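Local coordinates for protein ICP27 (Human herpesvirus 1, PDB 5BQK) that regulates viral gene expression after transcription, inhibiting cellular splicing and mediating nuclear export of intronless viral mRNAs, and is represented here by its zinc-binding C-terminal domain, at residues A[119-124]-A[136-141]; A[127-132]-A[206-211]; A[154-159]-A[245-250]. All coordinates share one frame; numbering follows the deposited sequence.

Interaction 1. Residues A[119-124]-A[136-141]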
loop_
_atom_site.group_PDB
_atom_site.type_symbol
_atom_site.label_atom_id
_atom_site.label_comp_id
_atom_site.label_asym_id
_atom_site.label_seq_id
_atom_site.Cartn_x
_atom_site.Cartn_y
_atom_site.Cartn_z
ATOM N N LEU A 119 -13.651 -7.096 -10.330
ATOM C CA LEU A 119 -13.763 -7.908 -11.523
ATOM C C LEU A 119 -15.127 -8.556 -11.714
ATOM O O LEU A 119 -15.701 -8.628 -12.859
ATOM C CB LEU A 119 -12.590 -8.950 -11.556
ATOM C CG LEU A 119 -11.181 -8.327 -11.618
ATOM C CD1 LEU A 119 -10.175 -9.403 -11.923
ATOM C CD2 LEU A 119 -11.034 -7.146 -12.683
ATOM N N ALA A 120 -15.721 -8.993 -10.628
ATOM C CA ALA A 120 -17.077 -9.537 -10.753
ATOM C C ALA A 120 -18.067 -8.448 -11.197
ATOM O O ALA A 120 -19.036 -8.665 -11.982
ATOM C CB ALA A 120 -17.496 -10.136 -9.374
ATOM N N TRP A 121 -17.888 -7.261 -10.633
ATOM C CA TRP A 121 -18.742 -6.137 -11.094
ATOM C C TRP A 121 -18.598 -5.851 -12.600
ATOM O O TRP A 121 -19.611 -5.558 -13.255
ATOM C CB TRP A 121 -18.425 -4.908 -10.284
ATOM C CG TRP A 121 -19.216 -3.717 -10.638
ATOM C CD1 TRP A 121 -18.803 -2.643 -11.406
ATOM C CD2 TRP A 121 -20.547 -3.446 -10.244
ATOM N NE1 TRP A 121 -19.783 -1.680 -11.452
ATOM C CE2 TRP A 121 -20.880 -2.146 -10.766
ATOM C CE3 TRP A 121 -21.492 -4.141 -9.477
ATOM C CZ2 TRP A 121 -22.138 -1.548 -10.556
ATOM C CZ3 TRP A 121 -22.756 -3.542 -9.251
ATOM C CH2 TRP A 121 -23.066 -2.263 -9.801
ATOM N N CYS A 122 -17.378 -5.880 -13.129
ATOM C CA CYS A 122 -17.167 -5.669 -14.570
ATOM C C CYS A 122 -17.752 -6.759 -15.409
ATOM O O CYS A 122 -18.340 -6.500 -16.454
ATOM C CB CYS A 122 -15.650 -5.612 -14.924
ATOM S SG CYS A 122 -14.733 -4.234 -14.147
ATOM N N LYS A 123 -17.578 -7.987 -14.935
ATOM C CA LYS A 123 -18.193 -9.158 -15.572
ATOM C C LYS A 123 -19.681 -9.038 -15.586
ATOM O O LYS A 123 -20.318 -9.345 -16.611
ATOM C CB LYS A 123 -17.821 -10.463 -14.850
ATOM C CG LYS A 123 -18.164 -11.723 -15.732
ATOM C CD LYS A 123 -17.691 -13.043 -15.080
ATOM C CE LYS A 123 -18.142 -14.281 -15.947
ATOM N NZ LYS A 123 -17.428 -15.523 -15.404
HETATM N N MSE A 124 -20.268 -8.595 -14.489
HETATM C CA MSE A 124 -21.735 -8.332 -14.506
HETATM C C MSE A 124 -22.125 -7.248 -15.524
HETATM O O MSE A 124 -23.162 -7.387 -16.217
HETATM C CB MSE A 124 -22.245 -7.929 -13.127
HETATM C CG MSE A 124 -23.736 -7.690 -13.100
HETATM SE SE MSE A 124 -24.237 -5.840 -13.495
HETATM C CE MSE A 124 -23.222 -4.905 -12.137
ATOM N N ASP A 136 -18.318 5.347 -12.314
ATOM C CA ASP A 136 -18.737 4.186 -11.529
ATOM C C ASP A 136 -17.797 4.053 -10.311
ATOM O O ASP A 136 -16.569 3.925 -10.451
ATOM C CB ASP A 136 -18.665 2.943 -12.425
ATOM C CG ASP A 136 -19.069 1.674 -11.729
ATOM O OD1 ASP A 136 -18.513 1.370 -10.640
ATOM O OD2 ASP A 136 -20.007 0.999 -12.229
ATOM N N PRO A 137 -18.355 4.068 -9.093
ATOM C CA PRO A 137 -17.434 3.978 -7.928
ATOM C C PRO A 137 -16.548 2.712 -7.839
ATOM O O PRO A 137 -15.471 2.788 -7.277
ATOM C CB PRO A 137 -18.403 3.994 -6.720
ATOM C CG PRO A 137 -19.577 4.776 -7.235
ATOM C CD PRO A 137 -19.746 4.276 -8.656
ATOM N N ILE A 138 -17.051 1.555 -8.235
ATOM C CA ILE A 138 -16.252 0.306 -8.192
ATOM C C ILE A 138 -15.173 0.332 -9.310
ATOM O O ILE A 138 -14.023 0.087 -9.039
ATOM C CB ILE A 138 -17.184 -0.915 -8.299
ATOM C CG1 ILE A 138 -18.188 -0.886 -7.111
ATOM C CG2 ILE A 138 -16.405 -2.213 -8.396
ATOM C CD1 ILE A 138 -19.285 -1.996 -7.206
ATOM N N ILE A 139 -15.541 0.665 -10.561
ATOM C CA ILE A 139 -14.570 0.653 -11.651
ATOM C C ILE A 139 -13.487 1.680 -11.481
ATOM O O ILE A 139 -12.250 1.438 -11.663
ATOM C CB ILE A 139 -15.286 1.028 -13.018
ATOM C CG1 ILE A 139 -16.514 0.203 -13.243
ATOM C CG2 ILE A 139 -14.276 0.982 -14.199
ATOM C CD1 ILE A 139 -16.216 -1.190 -13.493
ATOM N N GLY A 140 -13.927 2.846 -11.060
ATOM C CA GLY A 140 -13.035 3.969 -10.920
ATOM C C GLY A 140 -12.109 3.789 -9.731
ATOM O O GLY A 140 -11.163 4.527 -9.631
ATOM N N THR A 141 -12.281 2.786 -8.852
ATOM C CA THR A 141 -11.211 2.675 -7.849
ATOM C C THR A 141 -10.311 1.466 -8.078
ATOM O O THR A 141 -9.627 0.992 -7.150
ATOM C CB THR A 141 -11.749 2.670 -6.382
ATOM O OG1 THR A 141 -12.758 1.644 -6.291
ATOM C CG2 THR A 141 -12.466 4.027 -6.030
#
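The indole of Trp121 meets Asp136 at its nitrogen edge and Ile138 over one face, a small example of how one aromatic side chain can be both polar and apolar partner. The setting is the helical C-terminal domain, where helix 108-127 packs on the turn leading into helix 142-163, and that turn is itself closed by an Asx motif: Asp136 OD1 accepts from Ile139 N at 3.1 Å, from above the carboxylate plane. The indole bonds to the other carboxylate oxygen. Trp121 NE1 gives its hydrogen to Asp136 OD2 at 2.8 Å; the acceptor lies close to the ring plane and is met on its syn side, although ring and carboxylate planes stand 65° apart. With CG of Trp121 turned away from its backbone nitrogen (chi1 -180°), the ring extends from the helix toward the turn. Ile138 CD1 makes a CH-pi contact, 3.8 Å from the centroid of the five-membered ring of Trp121, while the methyl CE of Met124, a selenomethionine, lies on the opposite face, displaced toward the rim. The flat group is thus gripped from both faces and at one edge. Phe265 of the second subunit also packs on it, which places the buried contact beside the dimer interface. Ile139 reaches inward by its delta methyl: CD1 lies at the ring edge, 3.6 Å from Trp121 CD1, and touches Cys122 SG at 3.4 Å.

Interaction 2. Residues A[127-132]-A[206-211]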
loop_
_atom_site.group_PDB
_atom_site.type_symbol
_atom_site.label_atom_id
_atom_site.label_comp_id
_atom_site.label_asym_id
_atom_site.label_seq_id
_atom_site.Cartn_x
_atom_site.Cartn_y
_atom_site.Cartn_z
ATOM N N HIS A 127 -21.909 -8.742 -18.835
ATOM C CA HIS A 127 -23.051 -9.624 -19.007
ATOM C C HIS A 127 -24.237 -8.819 -19.475
ATOM O O HIS A 127 -24.992 -9.282 -20.325
ATOM C CB HIS A 127 -23.379 -10.376 -17.720
ATOM C CG HIS A 127 -24.641 -11.182 -17.793
ATOM N ND1 HIS A 127 -24.651 -12.546 -18.026
ATOM C CD2 HIS A 127 -25.940 -10.823 -17.635
ATOM C CE1 HIS A 127 -25.901 -12.995 -17.998
ATOM N NE2 HIS A 127 -26.701 -11.969 -17.781
ATOM N N HIS A 128 -24.437 -7.624 -18.920
ATOM C CA HIS A 128 -25.654 -6.901 -19.267
ATOM C C HIS A 128 -25.456 -5.899 -20.405
ATOM O O HIS A 128 -26.360 -5.135 -20.716
ATOM C CB HIS A 128 -26.195 -6.227 -18.039
ATOM C CG HIS A 128 -26.959 -7.159 -17.161
ATOM N ND1 HIS A 128 -26.493 -7.586 -15.929
ATOM C CD2 HIS A 128 -28.138 -7.791 -17.368
ATOM C CE1 HIS A 128 -27.384 -8.406 -15.394
ATOM N NE2 HIS A 128 -28.383 -8.552 -16.247
ATOM N N ASN A 129 -24.277 -5.920 -21.024
ATOM C CA ASN A 129 -23.860 -4.874 -21.971
ATOM C C ASN A 129 -23.912 -3.475 -21.374
ATOM O O ASN A 129 -24.337 -2.545 -22.063
ATOM C CB ASN A 129 -24.717 -4.886 -23.257
ATOM C CG ASN A 129 -23.943 -4.309 -24.471
ATOM O OD1 ASN A 129 -22.756 -4.591 -24.633
ATOM N ND2 ASN A 129 -24.601 -3.465 -25.287
ATOM N N LEU A 130 -23.536 -3.317 -20.101
ATOM C CA LEU A 130 -23.564 -1.973 -19.499
ATOM C C LEU A 130 -22.162 -1.383 -19.649
ATOM O O LEU A 130 -21.191 -2.113 -19.550
ATOM C CB LEU A 130 -23.967 -2.010 -18.010
ATOM C CG LEU A 130 -25.200 -2.755 -17.555
ATOM C CD1 LEU A 130 -25.172 -2.954 -16.004
ATOM C CD2 LEU A 130 -26.464 -2.047 -18.030
ATOM N N PRO A 131 -22.042 -0.061 -19.917
ATOM C CA PRO A 131 -20.652 0.389 -20.131
ATOM C C PRO A 131 -19.897 0.454 -18.816
ATOM O O PRO A 131 -20.512 0.572 -17.732
ATOM C CB PRO A 131 -20.789 1.828 -20.728
ATOM C CG PRO A 131 -22.233 2.306 -20.314
ATOM C CD PRO A 131 -23.053 0.975 -20.264
ATOM N N LEU A 132 -18.576 0.387 -18.943
ATOM C CA LEU A 132 -17.644 0.418 -17.850
ATOM C C LEU A 132 -17.224 1.867 -17.802
ATOM O O LEU A 132 -16.640 2.378 -18.772
ATOM C CB LEU A 132 -16.438 -0.469 -18.163
ATOM C CG LEU A 132 -16.725 -1.946 -18.375
ATOM C CD1 LEU A 132 -15.383 -2.580 -18.713
ATOM C CD2 LEU A 132 -17.321 -2.603 -17.087
ATOM N N ILE A 206 -15.226 2.419 -21.235
ATOM C CA ILE A 206 -13.988 1.665 -21.243
ATOM C C ILE A 206 -14.274 0.370 -21.990
ATOM O O ILE A 206 -15.218 -0.380 -21.657
ATOM C CB ILE A 206 -13.500 1.346 -19.789
ATOM C CG1 ILE A 206 -13.058 2.655 -19.080
ATOM C CG2 ILE A 206 -12.389 0.242 -19.810
ATOM C CD1 ILE A 206 -12.615 2.475 -17.647
ATOM N N ASP A 207 -13.500 0.161 -23.050
ATOM C CA ASP A 207 -13.638 -0.963 -23.953
ATOM C C ASP A 207 -13.542 -2.347 -23.235
ATOM O O ASP A 207 -12.665 -2.589 -22.455
ATOM C CB ASP A 207 -12.527 -0.818 -24.995
ATOM C CG ASP A 207 -12.713 -1.741 -26.195
ATOM O OD1 ASP A 207 -13.239 -2.886 -26.093
ATOM O OD2 ASP A 207 -12.291 -1.291 -27.265
ATOM N N TYR A 208 -14.459 -3.255 -23.497
ATOM C CA TYR A 208 -14.412 -4.563 -22.837
ATOM C C TYR A 208 -13.071 -5.238 -23.023
ATOM O O TYR A 208 -12.637 -5.998 -22.153
ATOM C CB TYR A 208 -15.549 -5.474 -23.285
ATOM C CG TYR A 208 -16.903 -5.009 -22.851
ATOM C CD1 TYR A 208 -17.064 -3.857 -22.036
ATOM C CD2 TYR A 208 -18.043 -5.725 -23.224
ATOM C CE1 TYR A 208 -18.348 -3.420 -21.649
ATOM C CE2 TYR A 208 -19.331 -5.314 -22.812
ATOM C CZ TYR A 208 -19.453 -4.175 -22.006
ATOM O OH TYR A 208 -20.706 -3.799 -21.601
ATOM N N ALA A 209 -12.383 -4.906 -24.127
ATOM C CA ALA A 209 -11.036 -5.468 -24.403
ATOM C C ALA A 209 -10.020 -5.161 -23.332
ATOM O O ALA A 209 -9.048 -5.935 -23.162
ATOM C CB ALA A 209 -10.482 -5.111 -25.824
ATOM N N THR A 210 -10.165 -4.010 -22.684
ATOM C CA THR A 210 -9.414 -3.715 -21.459
ATOM C C THR A 210 -9.382 -4.919 -20.478
ATOM O O THR A 210 -8.337 -5.189 -19.915
ATOM C CB THR A 210 -10.045 -2.542 -20.767
ATOM O OG1 THR A 210 -10.034 -1.424 -21.657
ATOM C CG2 THR A 210 -9.283 -2.169 -19.433
ATOM N N LEU A 211 -10.507 -5.622 -20.309
ATOM C CA LEU A 211 -10.603 -6.833 -19.489
ATOM C C LEU A 211 -10.244 -8.160 -20.205
ATOM O O LEU A 211 -10.392 -9.233 -19.627
ATOM C CB LEU A 211 -11.995 -6.918 -18.856
ATOM C CG LEU A 211 -12.223 -5.653 -17.989
ATOM C CD1 LEU A 211 -13.583 -5.574 -17.485
ATOM C CD2 LEU A 211 -11.290 -5.670 -16.774
#
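Leu132 and Tyr208 are packed obliquely, and these two side chains carry most of the contact between the loop after helix 108-127 and the loop after helix 184-201. In Leu132, CG lies opposite the carbonyl carbon (chi1 -61°) and the chain then runs extended, which carries CD1 to within 3.9 Å of Tyr208 CD1. The same methyl meets Leu211 CD1 tip to tip at 3.7 Å. Nearer the backbone, Leu132 CB rests against Ile206 CB, 3.8 Å apart. Tyr208 starts out along the flank of the contact, yet its chi1 of -67° swings the ring across to the other loop. There its hydroxyl OH donates to Leu130 O at 2.7 Å; the acceptor is near the ring plane, whereas the donor sits well above the carbonyl plane, so the bond does not follow a lone pair. This carbonyl belongs to the residue whose own nitrogen closes a Schellman motif, in which Asn129, at positive phi, is the C-prime residue that terminates helix 108-127. The amide of Asn129 stands almost perpendicular to the phenol ring. On the facing loop, an Asx turn starts the short 3-10 segment that bears the tyrosine: Asp207 OD1 accepts from Ala209 N at 2.9 Å. At the other end of the contact the backbones are linked by Ile206 N donating to Leu132 O at 2.8 Å, in the carbonyl plane.

Interaction 3. Residues A[154-159]-A[245-250]. With ZN (zinc ion), chain D.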
loop_
_atom_site.group_PDB
_atom_site.type_symbol
_atom_site.label_atom_id
_atom_site.label_comp_id
_atom_site.label_asym_id
_atom_site.label_seq_id
_atom_site.Cartn_x
_atom_site.Cartn_y
_atom_site.Cartn_z
ATOM N N ARG A 154 4.650 -7.068 -3.578
ATOM C CA ARG A 154 5.893 -6.849 -4.335
ATOM C C ARG A 154 7.119 -7.752 -3.990
ATOM O O ARG A 154 7.690 -8.342 -4.876
ATOM C CB ARG A 154 6.330 -5.372 -4.335
ATOM C CG ARG A 154 7.602 -5.149 -5.160
ATOM C CD ARG A 154 8.001 -3.635 -5.276
ATOM N NE ARG A 154 7.396 -2.981 -6.441
ATOM C CZ ARG A 154 6.289 -2.272 -6.350
ATOM N NH1 ARG A 154 5.722 -2.111 -5.162
ATOM N NH2 ARG A 154 5.775 -1.700 -7.405
ATOM N N PRO A 155 7.534 -7.856 -2.724
ATOM C CA PRO A 155 8.786 -8.615 -2.540
ATOM C C PRO A 155 8.642 -10.145 -2.776
ATOM O O PRO A 155 9.616 -10.855 -3.171
ATOM C CB PRO A 155 9.183 -8.313 -1.083
ATOM C CG PRO A 155 7.834 -8.003 -0.418
ATOM C CD PRO A 155 7.088 -7.198 -1.485
ATOM N N PHE A 156 7.440 -10.635 -2.530
ATOM C CA PHE A 156 7.095 -12.026 -2.823
ATOM C C PHE A 156 7.028 -12.269 -4.333
ATOM O O PHE A 156 7.579 -13.274 -4.809
ATOM C CB PHE A 156 5.759 -12.414 -2.149
ATOM C CG PHE A 156 5.180 -13.732 -2.667
ATOM C CD1 PHE A 156 5.607 -14.945 -2.132
ATOM C CD2 PHE A 156 4.265 -13.748 -3.736
ATOM C CE1 PHE A 156 5.109 -16.181 -2.607
ATOM C CE2 PHE A 156 3.748 -14.981 -4.254
ATOM C CZ PHE A 156 4.172 -16.195 -3.707
ATOM N N LEU A 157 6.338 -11.377 -5.068
ATOM C CA LEU A 157 6.284 -11.469 -6.519
ATOM C C LEU A 157 7.665 -11.330 -7.165
ATOM O O LEU A 157 7.921 -12.011 -8.176
ATOM C CB LEU A 157 5.265 -10.528 -7.148
ATOM C CG LEU A 157 3.810 -10.811 -6.766
ATOM C CD1 LEU A 157 2.886 -9.643 -7.171
ATOM C CD2 LEU A 157 3.281 -12.152 -7.348
ATOM N N GLN A 158 8.585 -10.562 -6.575
ATOM C CA GLN A 158 9.895 -10.480 -7.179
ATOM C C GLN A 158 10.424 -11.943 -7.366
ATOM O O GLN A 158 10.914 -12.302 -8.439
ATOM C CB GLN A 158 10.883 -9.635 -6.383
ATOM C CG GLN A 158 12.192 -9.295 -7.259
ATOM N N CYS A 159 10.221 -12.786 -6.348
ATOM C CA CYS A 159 10.733 -14.160 -6.382
ATOM C C CYS A 159 9.842 -15.077 -7.233
ATOM O O CYS A 159 10.324 -15.777 -8.131
ATOM C CB CYS A 159 10.984 -14.685 -4.952
ATOM S SG CYS A 159 11.774 -16.425 -4.782
ATOM N N ARG A 245 14.435 -19.150 2.659
ATOM C CA ARG A 245 13.847 -18.921 3.989
ATOM C C ARG A 245 13.216 -17.506 4.073
ATOM O O ARG A 245 12.124 -17.356 4.629
ATOM C CB ARG A 245 14.905 -19.117 5.120
ATOM C CG ARG A 245 14.454 -18.806 6.608
ATOM C CD ARG A 245 13.172 -19.644 7.056
ATOM N NE ARG A 245 12.802 -19.421 8.456
ATOM C CZ ARG A 245 11.744 -19.972 9.089
ATOM N NH1 ARG A 245 10.925 -20.810 8.471
ATOM N NH2 ARG A 245 11.535 -19.717 10.379
ATOM N N VAL A 246 13.894 -16.484 3.544
ATOM C CA VAL A 246 13.306 -15.112 3.557
ATOM C C VAL A 246 12.018 -15.073 2.754
ATOM O O VAL A 246 11.025 -14.463 3.212
ATOM C CB VAL A 246 14.286 -14.074 2.996
ATOM C CG1 VAL A 246 13.561 -12.710 2.605
ATOM C CG2 VAL A 246 15.431 -13.896 3.974
ATOM N N CYS A 247 11.984 -15.782 1.597
ATOM C CA CYS A 247 10.777 -15.759 0.752
ATOM C C CYS A 247 9.626 -16.416 1.543
ATOM O O CYS A 247 8.478 -15.937 1.538
ATOM C CB CYS A 247 10.984 -16.555 -0.571
ATOM S SG CYS A 247 9.645 -16.329 -1.635
ATOM N N GLU A 248 9.959 -17.532 2.192
ATOM C CA GLU A 248 8.988 -18.321 2.965
ATOM C C GLU A 248 8.460 -17.445 4.119
ATOM O O GLU A 248 7.270 -17.448 4.462
ATOM C CB GLU A 248 9.666 -19.577 3.581
ATOM C CG GLU A 248 8.661 -20.429 4.253
ATOM C CD GLU A 248 9.208 -21.704 4.908
ATOM O OE1 GLU A 248 10.428 -21.849 5.179
ATOM O OE2 GLU A 248 8.343 -22.554 5.182
ATOM N N LEU A 249 9.371 -16.710 4.739
ATOM C CA LEU A 249 8.935 -15.789 5.814
ATOM C C LEU A 249 7.984 -14.711 5.289
ATOM O O LEU A 249 6.893 -14.436 5.863
ATOM C CB LEU A 249 10.141 -15.123 6.381
ATOM C CG LEU A 249 10.818 -15.811 7.520
ATOM C CD1 LEU A 249 12.058 -14.966 7.726
ATOM C CD2 LEU A 249 9.859 -15.802 8.719
ATOM N N THR A 250 8.379 -14.169 4.150
ATOM C CA THR A 250 7.579 -13.175 3.444
ATOM C C THR A 250 6.191 -13.681 3.114
ATOM O O THR A 250 5.166 -13.075 3.452
ATOM C CB THR A 250 8.320 -12.630 2.232
ATOM O OG1 THR A 250 9.577 -12.124 2.698
ATOM C CG2 THR A 250 7.504 -11.490 1.546
HETATM ZN ZN ZN D . 10.488 -17.532 -3.493
#
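Cys247 and Cys159 bring their thiolate sulfurs together on one zinc ion, and this shared metal joins helix 142-163 to helix 245-255 in the CHC2-type zinc-binding motif of the domain. Zinc sites of this kind illustrate how residues far apart in sequence can be fixed by a single ion. His238 and Cys242 supply the remaining two ligands. Cys247 has more surface buried here than any other residue of the two segments. Its sulfur SG is turned opposite the backbone N (chi1 -172°), a conformation Cys159 repeats from the facing helix, and the two side chains thereby converge on the metal. The sulfur of Cys247 has a second neighbour in the ring of Phe156: SG lies 5.4 Å from the ring centroid, approached obliquely in a sulfur-aromatic contact. The ring also meets the imidazole of His238 at a steep angle and packs on Ile234 and Leu235 of helix 226-237, so an apolar wall stands next to the metal.

Thr250, one turn further along the helix, divides its two branches between different tasks. OG1 turns back on its own helix and bonds to Val246 O at 2.8 Å, sharing that carbonyl with the backbone nitrogen of Thr250. The methyl CG2 is left to face the other helix, where it approaches Pro155 CG at 4.0 Å and lies 4.2 Å from Phe156 CB. The axes of the two helix segments approach to 9.7 Å, with 136° between their N-to-C directions. Pro155 also packs on Arg104 of the second subunit, so the contact borders the dimer interface. At the ion, zinc lies 2.1 Å from Cys159 SG and 2.4 Å from Cys247 SG, and the angle from one sulfur through zinc to the other is 115°, near tetrahedral.

How the interactions relate
Followed from the N terminus, the chain first closes a short loop: interaction 1 joins helix 108-127 to the turn before helix 142-163, with only 11 residues between its segments. Interaction 2 opens inside that loop and ends far beyond it, at 206-211, so the two cross; they also touch, Leu132 and Leu211 packing on Cys122. Interaction 3 opens after interaction 1 has closed and crosses interaction 2, bringing helix 245-255 back to helix 142-163. Its centre lies about 30 Å from that of interaction 1, on the opposite side of the chain's centre. Helix 142-163 follows directly from the turn of interaction 1, and both ends of this route touch the second subunit.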